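Local atomic coordinates of DUF309 domain-containing protein (Thermus thermophilus, PDB entry 2CWY), a protein that is of unknown function, belonging to the DUF309 family, and folds as a small, single-chain bundle of five helices. Residues M1-E6 and P75-D80; R36-G41 and A67-L72. All blocks are in the same frame, centred on the assembly; numbering follows the deposited sequence.

Contact 1: residues M1-E6 and P75-D80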
HETATM    1  N   MSE A   1       2.021  14.536  12.063  1.00 27.30           N
HETATM    2  CA  MSE A   1       1.908  14.410  10.586  1.00 26.48           C
HETATM    3  C   MSE A   1       1.725  12.978  10.099  1.00 24.98           C
HETATM    4  O   MSE A   1       2.484  12.074  10.455  1.00 25.26           O
HETATM    5  CB  MSE A   1       3.144  14.983   9.907  1.00 31.99           C
HETATM    6  CG  MSE A   1       3.193  16.487   9.792  1.00 32.27           C
HETATM    7 SE   MSE A   1       4.846  16.907   8.905  1.00 47.17          SE
HETATM    8  CE  MSE A   1       6.042  16.274  10.301  1.00 42.83           C
ATOM      9  N   VAL A   2       0.708  12.787   9.272  1.00 21.00           N
ATOM     10  CA  VAL A   2       0.418  11.493   8.688  1.00 18.86           C
ATOM     11  C   VAL A   2       0.157  11.792   7.225  1.00 15.79           C
ATOM     12  O   VAL A   2      -0.090  12.942   6.862  1.00 16.54           O
ATOM     13  CB  VAL A   2      -0.809  10.850   9.340  1.00 18.76           C
ATOM     14  CG1 VAL A   2      -0.528  10.613  10.824  1.00 23.40           C
ATOM     15  CG2 VAL A   2      -2.024  11.735   9.168  1.00 18.49           C
ATOM     16  N   PRO A   3       0.207  10.775   6.362  1.00 14.10           N
ATOM     17  CA  PRO A   3      -0.026  11.010   4.933  1.00 12.23           C
ATOM     18  C   PRO A   3      -1.332  11.736   4.591  1.00 12.01           C
ATOM     19  O   PRO A   3      -2.327  11.586   5.291  1.00 11.44           O
ATOM     20  CB  PRO A   3      -0.026   9.591   4.344  1.00 12.91           C
ATOM     21  CG  PRO A   3       0.783   8.791   5.319  1.00 13.72           C
ATOM     22  CD  PRO A   3       0.323   9.333   6.648  1.00 12.82           C
ATOM     23  N   ASP A   4      -1.312  12.536   3.526  1.00 10.61           N
ATOM     24  CA  ASP A   4      -2.531  13.175   3.030  1.00 10.59           C
ATOM     25  C   ASP A   4      -2.929  12.114   1.996  1.00  9.93           C
ATOM     26  O   ASP A   4      -2.388  12.088   0.894  1.00  9.10           O
ATOM     27  CB  ASP A   4      -2.233  14.492   2.303  1.00 13.77           C
ATOM     28  CG  ASP A   4      -3.466  15.071   1.621  1.00 15.20           C
ATOM     29  OD1 ASP A   4      -4.332  14.289   1.166  1.00 17.15           O
ATOM     30  OD2 ASP A   4      -3.575  16.307   1.526  1.00 16.81           O
ATOM     31  N   TRP A   5      -3.853  11.228   2.356  1.00 10.06           N
ATOM     32  CA  TRP A   5      -4.233  10.149   1.452  1.00 10.26           C
ATOM     33  C   TRP A   5      -4.823  10.602   0.118  1.00 12.16           C
ATOM     34  O   TRP A   5      -4.768   9.871  -0.869  1.00 12.69           O
ATOM     35  CB  TRP A   5      -5.158   9.159   2.186  1.00  9.24           C
ATOM     36  CG  TRP A   5      -4.472   8.420   3.320  1.00 10.43           C
ATOM     37  CD1 TRP A   5      -4.761   8.497   4.657  1.00 11.26           C
ATOM     38  CD2 TRP A   5      -3.401   7.465   3.200  1.00  9.89           C
ATOM     39  NE1 TRP A   5      -3.940   7.645   5.371  1.00 12.24           N
ATOM     40  CE2 TRP A   5      -3.099   7.004   4.499  1.00 10.71           C
ATOM     41  CE3 TRP A   5      -2.676   6.953   2.115  1.00 11.04           C
ATOM     42  CZ2 TRP A   5      -2.094   6.048   4.745  1.00 12.04           C
ATOM     43  CZ3 TRP A   5      -1.678   5.996   2.360  1.00 10.17           C
ATOM     44  CH2 TRP A   5      -1.402   5.560   3.666  1.00  9.97           C
ATOM     45  N   GLU A   6      -5.370  11.812   0.066  1.00 12.22           N
ATOM     46  CA  GLU A   6      -5.908  12.302  -1.192  1.00 13.05           C
ATOM     47  C   GLU A   6      -4.744  12.428  -2.173  1.00 11.58           C
ATOM     48  O   GLU A   6      -4.849  12.045  -3.331  1.00 11.49           O
ATOM     49  CB  GLU A   6      -6.593  13.654  -0.993  1.00 16.66           C
ATOM     50  CG  GLU A   6      -7.565  14.022  -2.115  1.00 24.77           C
ATOM     51  CD  GLU A   6      -8.467  12.854  -2.547  1.00 28.06           C
ATOM     52  OE1 GLU A   6      -8.766  11.964  -1.714  1.00 33.06           O
ATOM     53  OE2 GLU A   6      -8.891  12.836  -3.725  1.00 30.46           O
ATOM     54  N   PRO A  75     -11.816   2.050   8.385  1.00 15.39           N
ATOM     55  CA  PRO A  75     -10.544   2.613   7.932  1.00 14.55           C
ATOM     56  C   PRO A  75      -9.543   2.798   9.062  1.00 14.36           C
ATOM     57  O   PRO A  75      -9.858   2.588  10.241  1.00 13.20           O
ATOM     58  CB  PRO A  75     -10.962   3.940   7.307  1.00 15.52           C
ATOM     59  CG  PRO A  75     -12.131   4.357   8.164  1.00 16.71           C
ATOM     60  CD  PRO A  75     -12.900   3.048   8.282  1.00 16.21           C
ATOM     61  N   LEU A  76      -8.327   3.177   8.689  1.00 11.90           N
ATOM     62  CA  LEU A  76      -7.264   3.434   9.649  1.00 12.80           C
ATOM     63  C   LEU A  76      -6.430   4.559   9.053  1.00 12.25           C
ATOM     64  O   LEU A  76      -6.122   4.551   7.855  1.00 13.44           O
ATOM     65  CB  LEU A  76      -6.407   2.185   9.869  1.00 14.37           C
ATOM     66  CG  LEU A  76      -5.324   2.294  10.938  1.00 15.62           C
ATOM     67  CD1 LEU A  76      -5.965   2.584  12.295  1.00 18.03           C
ATOM     68  CD2 LEU A  76      -4.525   1.007  10.978  1.00 16.34           C
HETATM   69  N   MSE A  77      -6.089   5.535   9.890  1.00 11.49           N
HETATM   70  CA  MSE A  77      -5.303   6.695   9.465  1.00 13.85           C
HETATM   71  C   MSE A  77      -6.029   7.508   8.396  1.00 14.20           C
HETATM   72  O   MSE A  77      -5.402   8.272   7.671  1.00 14.61           O
HETATM   73  CB  MSE A  77      -3.936   6.257   8.920  1.00 15.54           C
HETATM   74  CG  MSE A  77      -3.053   5.527   9.906  1.00 19.10           C
HETATM   75 SE   MSE A  77      -1.214   5.452   9.252  1.00 22.98          SE
HETATM   76  CE  MSE A  77      -0.686   7.259   9.690  1.00 23.90           C
ATOM     77  N   GLY A  78      -7.345   7.330   8.300  1.00 15.13           N
ATOM     78  CA  GLY A  78      -8.137   8.054   7.318  1.00 15.63           C
ATOM     79  C   GLY A  78      -8.168   7.389   5.953  1.00 15.34           C
ATOM     80  O   GLY A  78      -8.608   7.995   4.970  1.00 16.30           O
ATOM     81  N   LEU A  79      -7.724   6.136   5.895  1.00 11.73           N
ATOM     82  CA  LEU A  79      -7.677   5.373   4.648  1.00 12.18           C
ATOM     83  C   LEU A  79      -8.547   4.106   4.634  1.00 11.19           C
ATOM     84  O   LEU A  79      -8.509   3.304   5.564  1.00 10.77           O
ATOM     85  CB  LEU A  79      -6.228   4.950   4.348  1.00 10.45           C
ATOM     86  CG  LEU A  79      -6.053   4.019   3.140  1.00 11.19           C
ATOM     87  CD1 LEU A  79      -6.390   4.775   1.858  1.00 12.06           C
ATOM     88  CD2 LEU A  79      -4.626   3.492   3.104  1.00  9.37           C
ATOM     89  N   ASP A  80      -9.330   3.936   3.575  1.00 10.66           N
ATOM     90  CA  ASP A  80     -10.137   2.726   3.421  1.00 11.85           C
ATOM     91  C   ASP A  80      -9.210   1.729   2.716  1.00 12.03           C
ATOM     92  O   ASP A  80      -9.287   1.539   1.499  1.00 10.63           O
ATOM     93  CB  ASP A  80     -11.362   3.012   2.547  1.00 13.77           C
ATOM     94  CG  ASP A  80     -12.233   1.782   2.332  1.00 15.99           C
ATOM     95  OD1 ASP A  80     -11.839   0.671   2.759  1.00 14.95           O
ATOM     96  OD2 ASP A  80     -13.316   1.935   1.723  1.00 15.82           O
TER
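The backbones of V2 and M77, and of W5 and L79, run nearest each other, with 7.5 Å between the CA atoms of the first pair and 6.7 Å for W5 and L79; the later segment reverses there in a type I' beta turn from L76 to L79, closed by backbone bonds in both directions between its two ends. W5 has the largest share of the contact. Its indole stands between two aliphatic residues: CB of L79 lies over one face, 3.7 Å from the centroid of the five-membered ring and 9° off its normal, a CH-pi contact, while CB of P3, from its own segment, covers the opposite face. The side chain of L79 crosses that of W5 at about a right angle; CG of L79 is anti to the backbone N (chi1 174°), and CD2 extends over the six-membered ring, 3.9 Å from CH2 of W5. At the indole edge, near the ring plane, NE1 of W5 gives a weak, bent hydrogen bond to O of M77 (2.8 Å, 126° at the hydrogen), fastening the tryptophan to the middle of the turn. The side chain of M77, a selenomethionine, adds to this: the chain bends at chi3 and its methyl CE meets CG1 of V2 at 3.5 Å and CD of P3 at 3.8 Å. G78, with positive phi, brings its carbonyl carbon obliquely to the indole. Beneath this layer P3 and W5 rest on L24 of helix 17-30, and M77 and L79 on L38 and V42 of helix 33-53. D4 and D80 are N-caps, D4 OD1 accepting weakly from E6 N, and the contact thus joins the starts of the first and last helices of an all-helical bundle, W5 being packed against a tight turn.

Contact 2: residues R36-G41 and A67-L72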
ATOM      1  N   ARG A  36       2.029   1.538  11.695  1.00 11.38           N
ATOM      2  CA  ARG A  36       3.221   1.098  10.979  1.00 10.15           C
ATOM      3  C   ARG A  36       2.849  -0.074  10.068  1.00 10.39           C
ATOM      4  O   ARG A  36       3.307  -0.159   8.928  1.00  9.14           O
ATOM      5  CB  ARG A  36       4.346   0.694  11.962  1.00 10.11           C
ATOM      6  CG  ARG A  36       5.758   0.668  11.342  1.00 12.44           C
ATOM      7  CD  ARG A  36       6.824   0.110  12.311  1.00 14.85           C
ATOM      8  NE  ARG A  36       8.159   0.042  11.706  1.00 17.00           N
ATOM      9  CZ  ARG A  36       9.042   1.039  11.697  1.00 18.48           C
ATOM     10  NH1 ARG A  36       8.753   2.198  12.271  1.00 19.23           N
ATOM     11  NH2 ARG A  36      10.219   0.882  11.100  1.00 19.28           N
ATOM     12  N   ARG A  37       1.987  -0.963  10.551  1.00  9.40           N
ATOM     13  CA  ARG A  37       1.581  -2.100   9.737  1.00 10.53           C
ATOM     14  C   ARG A  37       0.814  -1.618   8.506  1.00 10.05           C
ATOM     15  O   ARG A  37       1.053  -2.076   7.383  1.00  9.84           O
ATOM     16  CB  ARG A  37       0.717  -3.060  10.571  1.00 11.41           C
ATOM     17  CG  ARG A  37       1.540  -3.971  11.486  1.00 14.56           C
ATOM     18  CD  ARG A  37       0.642  -4.692  12.475  1.00 17.86           C
ATOM     19  NE  ARG A  37      -0.425  -5.420  11.797  1.00 21.83           N
ATOM     20  CZ  ARG A  37      -1.574  -5.750  12.374  1.00 24.21           C
ATOM     21  NH1 ARG A  37      -1.795  -5.415  13.640  1.00 24.99           N
ATOM     22  NH2 ARG A  37      -2.503  -6.397  11.683  1.00 25.70           N
ATOM     23  N   LEU A  38      -0.104  -0.681   8.718  1.00  9.01           N
ATOM     24  CA  LEU A  38      -0.875  -0.149   7.618  1.00  8.76           C
ATOM     25  C   LEU A  38       0.035   0.474   6.564  1.00  8.55           C
ATOM     26  O   LEU A  38      -0.110   0.200   5.377  1.00  9.05           O
ATOM     27  CB  LEU A  38      -1.857   0.901   8.118  1.00  9.52           C
ATOM     28  CG  LEU A  38      -2.532   1.660   6.974  1.00 10.58           C
ATOM     29  CD1 LEU A  38      -3.545   0.751   6.280  1.00 11.25           C
ATOM     30  CD2 LEU A  38      -3.191   2.879   7.511  1.00 12.40           C
ATOM     31  N   LEU A  39       0.973   1.318   6.994  1.00  8.53           N
ATOM     32  CA  LEU A  39       1.879   1.974   6.045  1.00  9.08           C
ATOM     33  C   LEU A  39       2.706   0.966   5.247  1.00  9.73           C
ATOM     34  O   LEU A  39       2.835   1.084   4.022  1.00  9.18           O
ATOM     35  CB  LEU A  39       2.779   2.974   6.789  1.00  8.88           C
ATOM     36  CG  LEU A  39       2.004   4.198   7.310  1.00  9.18           C
ATOM     37  CD1 LEU A  39       2.772   4.869   8.433  1.00  9.50           C
ATOM     38  CD2 LEU A  39       1.754   5.178   6.159  1.00  8.62           C
ATOM     39  N   GLN A  40       3.245  -0.044   5.921  1.00 10.20           N
ATOM     40  CA  GLN A  40       4.027  -1.036   5.208  1.00 10.32           C
ATOM     41  C   GLN A  40       3.156  -1.857   4.255  1.00  9.29           C
ATOM     42  O   GLN A  40       3.613  -2.254   3.198  1.00  8.01           O
ATOM     43  CB  GLN A  40       4.748  -1.963   6.176  1.00 10.57           C
ATOM     44  CG  GLN A  40       5.899  -2.693   5.495  1.00 14.75           C
ATOM     45  CD  GLN A  40       6.824  -3.346   6.485  1.00 16.84           C
ATOM     46  OE1 GLN A  40       6.379  -4.065   7.378  1.00 16.70           O
ATOM     47  NE2 GLN A  40       8.120  -3.104   6.335  1.00 15.60           N
ATOM     48  N   GLY A  41       1.904  -2.100   4.634  1.00  9.56           N
ATOM     49  CA  GLY A  41       0.998  -2.854   3.783  1.00  9.36           C
ATOM     50  C   GLY A  41       0.717  -2.100   2.491  1.00  9.81           C
ATOM     51  O   GLY A  41       0.754  -2.678   1.405  1.00  8.70           O
ATOM     52  N   ALA A  67      -0.401  -9.985   5.046  1.00 11.85           N
ATOM     53  CA  ALA A  67       0.038 -10.376   6.380  1.00 14.47           C
ATOM     54  C   ALA A  67       0.050  -9.172   7.324  1.00 14.93           C
ATOM     55  O   ALA A  67      -0.305  -9.280   8.500  1.00 16.72           O
ATOM     56  CB  ALA A  67       1.427 -10.996   6.305  1.00 16.56           C
ATOM     57  N   ARG A  68       0.453  -8.021   6.805  1.00 12.58           N
ATOM     58  CA  ARG A  68       0.511  -6.812   7.613  1.00 12.36           C
ATOM     59  C   ARG A  68      -0.868  -6.200   7.867  1.00 12.07           C
ATOM     60  O   ARG A  68      -1.130  -5.668   8.954  1.00 13.32           O
ATOM     61  CB  ARG A  68       1.371  -5.753   6.916  1.00 13.99           C
ATOM     62  CG  ARG A  68       2.765  -6.195   6.490  1.00 18.40           C
ATOM     63  CD  ARG A  68       3.784  -6.098   7.603  1.00 23.53           C
ATOM     64  NE  ARG A  68       5.126  -6.420   7.113  1.00 24.06           N
ATOM     65  CZ  ARG A  68       5.525  -7.645   6.779  1.00 26.95           C
ATOM     66  NH1 ARG A  68       4.687  -8.669   6.886  1.00 27.87           N
ATOM     67  NH2 ARG A  68       6.758  -7.844   6.333  1.00 24.33           N
ATOM     68  N   LEU A  69      -1.740  -6.255   6.863  1.00 11.27           N
ATOM     69  CA  LEU A  69      -3.069  -5.641   6.961  1.00 11.04           C
ATOM     70  C   LEU A  69      -4.089  -6.485   7.704  1.00 13.56           C
ATOM     71  O   LEU A  69      -5.091  -5.977   8.214  1.00 12.12           O
ATOM     72  CB  LEU A  69      -3.589  -5.318   5.555  1.00 11.59           C
ATOM     73  CG  LEU A  69      -2.696  -4.350   4.766  1.00  9.48           C
ATOM     74  CD1 LEU A  69      -3.060  -4.375   3.299  1.00 13.07           C
ATOM     75  CD2 LEU A  69      -2.833  -2.934   5.347  1.00  8.66           C
ATOM     76  N   GLU A  70      -3.817  -7.778   7.772  1.00 17.15           N
ATOM     77  CA  GLU A  70      -4.711  -8.707   8.442  1.00 20.42           C
ATOM     78  C   GLU A  70      -5.029  -8.316   9.873  1.00 18.73           C
ATOM     79  O   GLU A  70      -4.127  -8.171  10.695  1.00 18.96           O
ATOM     80  CB  GLU A  70      -4.103 -10.108   8.442  1.00 24.18           C
ATOM     81  CG  GLU A  70      -4.989 -11.146   9.118  1.00 29.67           C
ATOM     82  CD  GLU A  70      -6.254 -11.433   8.329  1.00 33.66           C
ATOM     83  OE1 GLU A  70      -6.978 -10.474   7.975  1.00 35.99           O
ATOM     84  OE2 GLU A  70      -6.526 -12.625   8.064  1.00 37.52           O
ATOM     85  N   GLY A  71      -6.318  -8.144  10.163  1.00 17.10           N
ATOM     86  CA  GLY A  71      -6.734  -7.818  11.515  1.00 16.01           C
ATOM     87  C   GLY A  71      -6.759  -6.349  11.884  1.00 16.10           C
ATOM     88  O   GLY A  71      -7.137  -5.999  13.005  1.00 16.34           O
ATOM     89  N   LEU A  72      -6.351  -5.478  10.967  1.00 12.95           N
ATOM     90  CA  LEU A  72      -6.364  -4.051  11.264  1.00 12.87           C
ATOM     91  C   LEU A  72      -7.780  -3.506  11.152  1.00 12.55           C
ATOM     92  O   LEU A  72      -8.612  -4.044  10.409  1.00 12.47           O
ATOM     93  CB  LEU A  72      -5.483  -3.275  10.277  1.00 11.46           C
ATOM     94  CG  LEU A  72      -3.961  -3.406  10.344  1.00 10.36           C
ATOM     95  CD1 LEU A  72      -3.349  -2.541   9.240  1.00  9.89           C
ATOM     96  CD2 LEU A  72      -3.444  -2.965  11.730  1.00 11.10           C
TER
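R37 reaches R68 and L72 with CG anti to its carbonyl carbon (chi1 -80°) and a bend at chi3 (55°) that sets NE beside the end of helix 59-69. There O of R68 accepts from NE of R37 at 2.9 Å, in the carbonyl plane and somewhat tilted from the guanidinium plane of R37, and more weakly from NH2. CD2 of L72 lies over the centre of one guanidinium face, 3.4 Å from CZ of R37. An alanine at R37 would probably leave the carbonyl of R68 without these two donors and CD2 of L72 without its flat cover. The second polar link runs the other way: NE of R68 donates to OE1 of Q40 at 2.7 Å, in the guanidinium plane but from above the amide plane, the two planes standing 66° apart. On the inner side CD1 of L38 touches CD2 of L69 at 3.9 Å, and CG of L69 comes 4.1 Å from CA of G41, where a side chain would collide with L69. W81 of helix 81-92 backs L38, L69 and L72. What results is a helix-helix packing contact within the bundle, with an arginine gripping a C-terminal helix carbonyl just before the type II turn from L69 to L72.

Both contacts are partly buried and belong to the same bundle, but contact 1 lies somewhat farther from the chain centre, about 11 Å against 9 Å between centres. Contact 1 joins the chain's beginning to the loop before its last helix, and is mostly apolar, with one weak bond; contact 2 pairs helices 33-53 and 59-69, with arginine and glutamine links on its outer side and leucines within. Along the sequence contact 2 is nested inside the loop that contact 1 closes. Helix 33-53 connects them physically: CD2 of L38 lies 3.6 Å from CG of M77, and CD2 of L39 is 3.8 Å from CG of P3, so that the two contacts touch through neighbouring leucines of that helix.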